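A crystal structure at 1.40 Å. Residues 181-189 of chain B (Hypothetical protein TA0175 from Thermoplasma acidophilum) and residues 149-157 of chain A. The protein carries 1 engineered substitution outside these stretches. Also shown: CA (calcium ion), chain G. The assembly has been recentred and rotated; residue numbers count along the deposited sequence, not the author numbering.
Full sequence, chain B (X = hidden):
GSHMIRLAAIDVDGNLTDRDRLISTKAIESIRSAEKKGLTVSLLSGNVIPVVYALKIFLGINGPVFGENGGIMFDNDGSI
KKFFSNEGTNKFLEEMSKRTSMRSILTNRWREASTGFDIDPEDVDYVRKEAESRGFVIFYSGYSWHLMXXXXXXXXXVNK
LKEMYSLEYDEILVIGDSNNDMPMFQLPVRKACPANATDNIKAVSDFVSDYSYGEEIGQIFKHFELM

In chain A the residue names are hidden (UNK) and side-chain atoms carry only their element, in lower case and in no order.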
ATOM      1  N   ASP B 181      -5.804   9.232  -1.279  1.00 14.85           N
ATOM      2  CA  ASP B 181      -4.792   9.637  -0.308  1.00 14.70           C
ATOM      3  C   ASP B 181      -4.597   8.519   0.719  1.00 14.63           C
ATOM      4  O   ASP B 181      -3.606   8.500   1.449  1.00 15.39           O
ATOM      5  CB  ASP B 181      -5.210  10.910   0.428  1.00 14.91           C
ATOM      6  CG  ASP B 181      -5.322  12.100  -0.492  1.00 15.84           C
ATOM      7  OD1 ASP B 181      -4.525  12.204  -1.449  1.00 17.14           O
ATOM      8  OD2 ASP B 181      -6.204  12.947  -0.252  1.00 15.45           O
ATOM      9  N   MET B 182      -5.546   7.588   0.765  1.00 14.14           N
ATOM     10  CA  MET B 182      -5.474   6.476   1.712  1.00 14.43           C
ATOM     11  C   MET B 182      -4.148   5.695   1.646  1.00 14.22           C
ATOM     12  O   MET B 182      -3.675   5.185   2.671  1.00 15.32           O
ATOM     13  CB  MET B 182      -6.669   5.536   1.505  1.00 13.61           C
ATOM     14  CG  MET B 182      -6.707   4.351   2.464  1.00 14.72           C
ATOM     15  SD  MET B 182      -6.766   4.788   4.230  1.00 15.38           S
ATOM     16  CE  MET B 182      -8.540   4.993   4.481  1.00 18.13           C
ATOM     17  N   PRO B 183      -3.528   5.581   0.453  1.00 14.98           N
ATOM     18  CA  PRO B 183      -2.261   4.839   0.426  1.00 14.64           C
ATOM     19  C   PRO B 183      -1.249   5.371   1.452  1.00 13.84           C
ATOM     20  O   PRO B 183      -0.509   4.595   2.054  1.00 15.00           O
ATOM     21  CB  PRO B 183      -1.793   5.017  -1.018  1.00 14.75           C
ATOM     22  CG  PRO B 183      -3.094   4.978  -1.774  1.00 15.85           C
ATOM     23  CD  PRO B 183      -3.996   5.873  -0.917  1.00 13.77           C
ATOM     24  N   MET B 184      -1.223   6.688   1.661  1.00 14.17           N
ATOM     25  CA  MET B 184      -0.314   7.285   2.635  1.00 14.38           C
ATOM     26  C   MET B 184      -0.685   6.874   4.056  1.00 14.98           C
ATOM     27  O   MET B 184       0.187   6.680   4.907  1.00 14.60           O
ATOM     28  CB  MET B 184      -0.355   8.816   2.562  1.00 15.40           C
ATOM     29  CG  MET B 184       0.088   9.408   1.240  1.00 15.05           C
ATOM     30  SD  MET B 184       0.403  11.182   1.392  1.00 14.71           S
ATOM     31  CE  MET B 184      -1.255  11.821   1.667  1.00 14.83           C
ATOM     32  N   PHE B 185      -1.986   6.751   4.299  1.00 13.90           N
ATOM     33  CA  PHE B 185      -2.492   6.398   5.617  1.00 15.31           C
ATOM     34  C   PHE B 185      -2.355   4.912   5.927  1.00 15.92           C
ATOM     35  O   PHE B 185      -2.704   4.458   7.016  1.00 18.88           O
ATOM     36  CB  PHE B 185      -3.950   6.861   5.748  1.00 14.92           C
ATOM     37  CG  PHE B 185      -4.104   8.363   5.792  1.00 15.65           C
ATOM     38  CD1 PHE B 185      -3.946   9.137   4.644  1.00 16.70           C
ATOM     39  CD2 PHE B 185      -4.379   9.005   6.995  1.00 16.20           C
ATOM     40  CE1 PHE B 185      -4.060  10.531   4.698  1.00 16.33           C
ATOM     41  CE2 PHE B 185      -4.494  10.395   7.061  1.00 15.44           C
ATOM     42  CZ  PHE B 185      -4.334  11.163   5.913  1.00 16.74           C
ATOM     43  N   GLN B 186      -1.842   4.151   4.972  1.00 14.91           N
ATOM     44  CA  GLN B 186      -1.634   2.735   5.217  1.00 16.38           C
ATOM     45  C   GLN B 186      -0.195   2.480   5.640  1.00 16.32           C
ATOM     46  O   GLN B 186       0.197   1.339   5.894  1.00 16.65           O
ATOM     47  CB  GLN B 186      -2.016   1.923   3.985  1.00 18.14           C
ATOM     48  CG  GLN B 186      -3.516   1.814   3.871  1.00 20.52           C
ATOM     49  CD  GLN B 186      -3.986   1.019   2.682  1.00 22.67           C
ATOM     50  OE1 GLN B 186      -5.184   0.794   2.522  1.00 23.54           O
ATOM     51  NE2 GLN B 186      -3.053   0.592   1.835  1.00 25.70           N
ATOM     52  N   LEU B 187       0.592   3.552   5.716  1.00 14.16           N
ATOM     53  CA  LEU B 187       1.985   3.450   6.153  1.00 13.24           C
ATOM     54  C   LEU B 187       2.014   3.713   7.655  1.00 13.83           C
ATOM     55  O   LEU B 187       1.092   4.321   8.197  1.00 15.16           O
ATOM     56  CB  LEU B 187       2.852   4.476   5.417  1.00 13.25           C
ATOM     57  CG  LEU B 187       2.937   4.308   3.894  1.00 14.16           C
ATOM     58  CD1 LEU B 187       3.782   5.421   3.299  1.00 14.72           C
ATOM     59  CD2 LEU B 187       3.536   2.952   3.553  1.00 14.85           C
ATOM     60  N   PRO B 188       3.069   3.258   8.354  1.00 14.75           N
ATOM     61  CA  PRO B 188       3.163   3.471   9.810  1.00 15.89           C
ATOM     62  C   PRO B 188       3.569   4.885  10.202  1.00 16.43           C
ATOM     63  O   PRO B 188       4.342   5.075  11.144  1.00 18.25           O
ATOM     64  CB  PRO B 188       4.229   2.468  10.261  1.00 15.97           C
ATOM     65  CG  PRO B 188       4.553   1.639   9.060  1.00 15.16           C
ATOM     66  CD  PRO B 188       4.202   2.461   7.859  1.00 14.99           C
ATOM     67  N   VAL B 189       3.048   5.868   9.480  1.00 16.56           N
ATOM     68  CA  VAL B 189       3.372   7.270   9.718  1.00 15.79           C
ATOM     69  C   VAL B 189       2.381   7.964  10.639  1.00 15.59           C
ATOM     70  O   VAL B 189       1.394   7.376  11.060  1.00 16.56           O
ATOM     71  CB  VAL B 189       3.395   8.039   8.382  1.00 16.03           C
ATOM     72  CG1 VAL B 189       4.481   7.470   7.489  1.00 16.00           C
ATOM     73  CG2 VAL B 189       2.027   7.931   7.692  1.00 14.28           C
TER
ATOM     74  N   UNK A 149      -5.850  -3.992  11.692  1.00 13.00           N
ATOM     75  CA  UNK A 149      -5.684  -2.556  11.837  1.00 12.50           C
ATOM     76  C   UNK A 149      -5.313  -2.077  10.420  1.00 12.71           C
ATOM     77  O   UNK A 149      -4.617  -2.787   9.679  1.00 14.17           O
ATOM     78  c   UNK A 149      -4.908  -2.602  14.254  1.00 14.48           C
ATOM     79  n   UNK A 149      -4.381  -3.711  14.769  1.00 15.65           N
ATOM     80  o   UNK A 149      -5.670  -1.871  14.890  1.00 17.86           O
ATOM     81  c   UNK A 149      -4.540  -2.270  12.813  1.00 13.89           C
ATOM     82  N   UNK A 150      -5.783  -0.900  10.018  1.00 13.89           N
ATOM     83  CA  UNK A 150      -5.459  -0.392   8.684  1.00 13.91           C
ATOM     84  C   UNK A 150      -3.938  -0.301   8.526  1.00 14.21           C
ATOM     85  O   UNK A 150      -3.253   0.266   9.378  1.00 15.95           O
ATOM     86  c   UNK A 150      -6.283   1.151   5.947  1.00 18.23           C
ATOM     87  c   UNK A 150      -6.081   0.998   8.486  1.00 15.58           C
ATOM     88  n   UNK A 150      -7.734   1.312   5.927  1.00 18.80           N
ATOM     89  c   UNK A 150      -5.657   1.724   7.208  1.00 16.77           C
ATOM     90  n   UNK A 150      -7.918   1.023   3.647  1.00 19.17           N
ATOM     91  c   UNK A 150      -8.479   1.241   4.827  1.00 18.66           C
ATOM     92  n   UNK A 150      -9.795   1.379   4.914  1.00 19.09           N
ATOM     93  N   UNK A 151      -3.416  -0.874   7.445  1.00 13.49           N
ATOM     94  CA  UNK A 151      -1.984  -0.840   7.199  1.00 14.47           C
ATOM     95  C   UNK A 151      -1.211  -2.045   7.709  1.00 12.75           C
ATOM     96  O   UNK A 151      -0.005  -2.161   7.477  1.00 13.47           O
ATOM     97  N   UNK A 152      -1.897  -2.946   8.402  1.00 12.82           N
ATOM     98  CA  UNK A 152      -1.278  -4.150   8.956  1.00 12.96           C
ATOM     99  C   UNK A 152      -1.466  -5.208   7.871  1.00 12.77           C
ATOM    100  O   UNK A 152      -2.407  -6.006   7.898  1.00 13.92           O
ATOM    101  c   UNK A 152      -1.413  -5.651  11.039  1.00 11.80           C
ATOM    102  c   UNK A 152      -2.007  -4.510  10.252  1.00 11.69           C
ATOM    103  o   UNK A 152      -1.678  -6.719  13.157  1.00 12.58           O
ATOM    104  o   UNK A 152      -3.196  -5.239  12.577  1.00 12.46           O
ATOM    105  c   UNK A 152      -2.147  -5.883  12.351  1.00 12.24           C
ATOM    106  N   UNK A 153      -0.549  -5.202   6.913  1.00 12.36           N
ATOM    107  CA  UNK A 153      -0.661  -6.084   5.762  1.00 11.21           C
ATOM    108  C   UNK A 153       0.657  -6.591   5.219  1.00 11.15           C
ATOM    109  O   UNK A 153       1.719  -6.349   5.794  1.00 12.59           O
ATOM    110  o   UNK A 153      -1.472  -3.181   3.662  1.00 18.25           O
ATOM    111  c   UNK A 153      -0.760  -4.056   4.209  1.00 15.12           C
ATOM    112  o   UNK A 153       0.464  -3.896   4.386  1.00 14.17           O
ATOM    113  c   UNK A 153      -1.422  -5.360   4.642  1.00 12.81           C
ATOM    114  N   UNK A 154       0.586  -7.273   4.081  1.00 12.35           N
ATOM    115  CA  UNK A 154       1.785  -7.839   3.488  1.00 12.42           C
ATOM    116  C   UNK A 154       2.787  -6.790   3.022  1.00 12.63           C
ATOM    117  O   UNK A 154       3.981  -7.071   2.976  1.00 13.61           O
ATOM    118  c   UNK A 154       0.633 -10.041   2.803  1.00 14.17           C
ATOM    119  c   UNK A 154       0.670 -11.150   1.738  1.00 13.56           C
ATOM    120  c   UNK A 154       1.413  -8.796   2.342  1.00 13.62           C
ATOM    121  c   UNK A 154      -0.099 -12.406   2.170  1.00 14.31           C
ATOM    122  n   UNK A 154      -1.589 -12.240   2.093  1.00 14.48           N
ATOM    123  N   UNK A 155       2.317  -5.587   2.686  1.00 12.09           N
ATOM    124  CA  UNK A 155       3.227  -4.522   2.267  1.00 11.73           C
ATOM    125  C   UNK A 155       4.052  -4.097   3.480  1.00 11.96           C
ATOM    126  O   UNK A 155       5.253  -3.857   3.371  1.00 12.05           O
ATOM    127  c   UNK A 155       2.446  -3.329   1.710  1.00 13.34           C
ATOM    128  N   UNK A 156       3.400  -3.997   4.635  1.00 11.68           N
ATOM    129  CA  UNK A 156       4.109  -3.631   5.852  1.00 12.53           C
ATOM    130  C   UNK A 156       5.219  -4.665   6.102  1.00 13.00           C
ATOM    131  O   UNK A 156       6.359  -4.309   6.397  1.00 12.89           O
ATOM    132  c   UNK A 156       3.132  -3.614   7.034  1.00 13.23           C
ATOM    133  c   UNK A 156       4.852  -4.292  10.358  1.00 14.96           C
ATOM    134  c   UNK A 156       5.054  -3.002  10.844  1.00 15.24           C
ATOM    135  c   UNK A 156       4.221  -4.481   9.124  1.00 14.56           C
ATOM    136  c   UNK A 156       3.994  -2.111   8.859  1.00 15.09           C
ATOM    137  c   UNK A 156       3.790  -3.397   8.365  1.00 13.84           C
ATOM    138  c   UNK A 156       4.623  -1.907  10.092  1.00 14.84           C
ATOM    139  N   UNK A 157       4.885  -5.946   5.972  1.00 12.20           N
ATOM    140  CA  UNK A 157       5.867  -7.004   6.210  1.00 12.78           C
ATOM    141  C   UNK A 157       7.035  -6.987   5.221  1.00 12.05           C
ATOM    142  O   UNK A 157       8.197  -7.126   5.618  1.00 13.21           O
ATOM    143  c   UNK A 157       5.181  -8.374   6.184  1.00 11.79           C
TER
HETATM  144 CA    CA G 903      -7.122  14.741  -1.812  1.00 13.45          CA
HETATM  145  O   HOH W   1       1.414   0.196   8.038  1.00 16.44           O
HETATM  146  O   HOH W   2       1.274  -1.158   4.286  1.00 18.59           O
HETATM  147  O   HOH W   3      -5.916  13.890  -3.811  1.00 15.78           O
HETATM  148  O   HOH W   4      -8.931  15.243  -3.582  1.00 16.35           O

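Position 149 of chain A carries four side-chain atoms, two carbons with the second bearing one oxygen and one nitrogen. An amide that short is asparagine, and Asn A149 lies out of reach of the chain B stretch; it opens a type II turn.

Position 150 has three carbons, a nitrogen, then a carbon holding two more nitrogens. This guanidinium makes it Arg A150. Its NH1 donates to OE1 of Gln B186 at 3.0 Å, a bond lying at the edge of the group near its plane, where its N-H bonds point. That leaves a face free, and CE of Met B182 sits over it.

Position 151 has no side-chain atoms, so it is Gly A151. Its phi is 94°, where a CB would jam against the preceding carbonyl O; an ideal CB would also stand 2.7 Å from O of Gln B186, a clash. Turn and interface ask for the same residue, and the bare CA comes within 3.3 Å of Gln B186 O.

At position 152, three carbons end in two oxygens: Glu A152. CA-to-CB points away from the chain B stretch, and the carboxylate turns back on its own turn, OE1 accepting from Asn A149 N at 3.1 Å and Asn A149 ND2 at 2.9 Å. Backbone N of Glu A152 meets O of Asn A149 at 3.0 Å, closing the turn.

Two carbons, the second with two oxygens, mark position 153 as Asp A153. It caps the helix that follows: OD1 accepts from backbone N of position 156 at 2.9 Å.

Position 154 shows four carbons in a row ending in nitrogen, Lys A154, and position 155 a single carbon, Ala A155; neither touches the chain B stretch.

Position 156 has one carbon followed by a six-carbon ring without oxygen: Phe A156. Its CE1 packs 3.7 Å from CG of Pro B188, which meets the ring at its edge.

A single carbon at position 157 gives Ala A157, again out of reach.

The contact centres on Gln B186, whose amide takes the one direct hydrogen bond between the stretches and whose carbonyl faces the glycine. Two waters donate to that carbonyl: one, 2.7 Å from Gln B186 O, bridges to Gly A151 O at 2.8 Å; the other bridges to OD1 of the capping aspartate. Met B182 and Pro B188 add packing. A self-braced turn presents a bare glycine, and a long arginine reaches the neighbouring chain.

Chain A (149-157) NRGEDKAFA
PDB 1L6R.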